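Local structure of sensor histidine kinase (3CIT) at residues Gln6-Ser9 / Arg10-Arg13. The protein probably acts as a dimerising sensor histidine kinase in two-component phosphorelay signalling, of which this chain is the GAF domain. Sequence-based numbering, arbitrary orientation.
Sequences QSQS and RAAR
Gln6 lays its side-chain amide over one face of the Arg10 guanidinium, one helical turn further on, with the two planes only 20° apart and the amide displaced toward the rim. The adjoining methylene lies over the same guanidinium face, Gln6 CG being 3.9 Å from Arg10 NH2. CG stands anti to the backbone N (chi1 -173°) and the chain then bends at chi2, which sets the amide over Arg10, while the arginine side chains run back toward it. Glutamine suits this position because its flat amide can stack on one arginine while its oxygen serves another. Gln6 OE1 accepts a hydrogen bond from Arg13 NH1 at 2.9 Å; the guanidinium meets it edge-on, close to its own plane, whereas the donor rises 43° out of the amide plane, away from the ideal lone-pair direction. A water donates to Gln6 OE1 (3.0 Å) and accepts from Arg13 NH2 (3.1 Å), closing a small ring that should restrict rotation of both groups. Ser9, small enough to fit beneath an arginine, sets its CB against a face of the Arg13 guanidinium, 3.7 Å from NH2, and turns its hydroxyl back to Arg5 O. Under these side chains run ordinary alpha-helical bonds, such as Arg13 N to Ser9 O at 3.0 Å. Ala11, small and buried, allows Arg10 of a second subunit to pack against it, and Ser7 OG bonds to that same arginine. Gln6 NE2 bonds to Asp127 of a third subunit, where Arg10 also reaches Pro126 O. Within the chain, Arg10 and Arg13 both form salt bridges with Glu129, and Arg13 another with Asp130. The contact thus occupies the N-terminal part of helix 3-26, tied by charge to the start of helix 128-156 in this GAF domain, whose antiparallel sheet lies beyond the helices.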
ATOM      1  N   GLN A   6      -1.860  22.223   1.644  1.00 35.29           N
ATOM      2  CA  GLN A   6      -1.311  20.893   1.398  1.00 34.75           C
ATOM      3  C   GLN A   6       0.189  20.847   1.747  1.00 33.22           C
ATOM      4  O   GLN A   6       0.638  19.901   2.377  1.00 32.09           O
ATOM      5  CB  GLN A   6      -1.558  20.419  -0.044  1.00 35.21           C
ATOM      6  CG  GLN A   6      -1.141  18.914  -0.283  1.00 37.11           C
ATOM      7  CD  GLN A   6      -1.953  17.854   0.512  1.00 41.91           C
ATOM      8  OE1 GLN A   6      -1.935  17.792   1.766  1.00 43.48           O
ATOM      9  NE2 GLN A   6      -2.654  16.996  -0.230  1.00 42.66           N
ATOM     10  N   SER A   7       0.946  21.867   1.343  1.00 31.64           N
ATOM     11  CA  SER A   7       2.378  21.952   1.712  1.00 30.47           C
ATOM     12  C   SER A   7       2.530  21.958   3.242  1.00 29.21           C
ATOM     13  O   SER A   7       3.330  21.232   3.789  1.00 27.82           O
ATOM     14  CB  SER A   7       3.021  23.180   1.051  1.00 30.42           C
ATOM     15  OG  SER A   7       4.426  23.293   1.257  1.00 28.38           O
ATOM     16  N   GLN A   8       1.727  22.755   3.943  1.00 28.95           N
ATOM     17  CA  GLN A   8       1.777  22.787   5.414  1.00 28.31           C
ATOM     18  C   GLN A   8       1.342  21.458   6.081  1.00 27.33           C
ATOM     19  O   GLN A   8       1.903  21.029   7.089  1.00 25.71           O
ATOM     20  CB  GLN A   8       0.924  23.948   5.954  1.00 28.98           C
ATOM     21  CG  GLN A   8       1.507  25.337   5.663  1.00 32.59           C
ATOM     22  CD  GLN A   8       2.796  25.607   6.440  1.00 37.59           C
ATOM     23  OE1 GLN A   8       3.884  25.151   6.056  1.00 41.24           O
ATOM     24  NE2 GLN A   8       2.677  26.355   7.538  1.00 40.77           N
ATOM     25  N   SER A   9       0.330  20.807   5.524  1.00 26.76           N
ATOM     26  CA  SER A   9      -0.036  19.483   6.013  1.00 26.00           C
ATOM     27  C   SER A   9       1.071  18.478   5.779  1.00 24.56           C
ATOM     28  O   SER A   9       1.312  17.613   6.635  1.00 23.10           O
ATOM     29  CB  SER A   9      -1.328  18.992   5.367  1.00 26.85           C
ATOM     30  OG  SER A   9      -2.401  19.816   5.767  1.00 27.55           O
ATOM     31  N   ARG A  10       1.739  18.584   4.626  1.00 23.08           N
ATOM     32  CA  ARG A  10       2.825  17.681   4.328  1.00 22.73           C
ATOM     33  C   ARG A  10       4.005  17.931   5.280  1.00 22.29           C
ATOM     34  O   ARG A  10       4.630  16.986   5.736  1.00 22.22           O
ATOM     35  CB  ARG A  10       3.201  17.739   2.849  1.00 22.04           C
ATOM     36  CG  ARG A  10       2.179  16.960   2.004  1.00 21.79           C
ATOM     37  CD  ARG A  10       2.256  17.217   0.475  1.00 25.00           C
ATOM     38  NE  ARG A  10       1.669  16.064  -0.219  1.00 24.48           N
ATOM     39  CZ  ARG A  10       1.371  16.013  -1.519  1.00 25.84           C
ATOM     40  NH1 ARG A  10       0.892  14.882  -2.018  1.00 28.21           N
ATOM     41  NH2 ARG A  10       1.623  17.025  -2.319  1.00 26.37           N
ATOM     42  N   ALA A  11       4.289  19.183   5.607  1.00 21.62           N
ATOM     43  CA  ALA A  11       5.305  19.480   6.633  1.00 21.30           C
ATOM     44  C   ALA A  11       4.968  18.817   7.975  1.00 21.27           C
ATOM     45  O   ALA A  11       5.851  18.219   8.613  1.00 21.21           O
ATOM     46  CB  ALA A  11       5.509  21.029   6.791  1.00 21.63           C
ATOM     47  N   ALA A  12       3.697  18.868   8.389  1.00 21.55           N
ATOM     48  CA  ALA A  12       3.237  18.243   9.657  1.00 21.23           C
ATOM     49  C   ALA A  12       3.393  16.716   9.671  1.00 22.13           C
ATOM     50  O   ALA A  12       3.798  16.113  10.695  1.00 20.57           O
ATOM     51  CB  ALA A  12       1.775  18.619   9.941  1.00 21.05           C
ATOM     52  N   ARG A  13       3.097  16.087   8.530  1.00 22.40           N
ATOM     53  CA  ARG A  13       3.294  14.629   8.345  1.00 22.13           C
ATOM     54  C   ARG A  13       4.764  14.263   8.426  1.00 22.85           C
ATOM     55  O   ARG A  13       5.138  13.312   9.121  1.00 22.15           O
ATOM     56  CB  ARG A  13       2.727  14.178   7.003  1.00 22.99           C
ATOM     57  CG  ARG A  13       1.226  14.284   6.930  1.00 22.56           C
ATOM     58  CD  ARG A  13       0.671  14.199   5.510  1.00 23.45           C
ATOM     59  NE  ARG A  13      -0.741  14.550   5.579  1.00 23.78           N
ATOM     60  CZ  ARG A  13      -1.429  15.300   4.737  1.00 23.63           C
ATOM     61  NH1 ARG A  13      -0.936  15.698   3.584  1.00 26.15           N
ATOM     62  NH2 ARG A  13      -2.693  15.558   5.020  1.00 24.74           N
TER
HETATM   63  O   HOH W   1      -4.529  17.089   3.097  1.00 59.77           O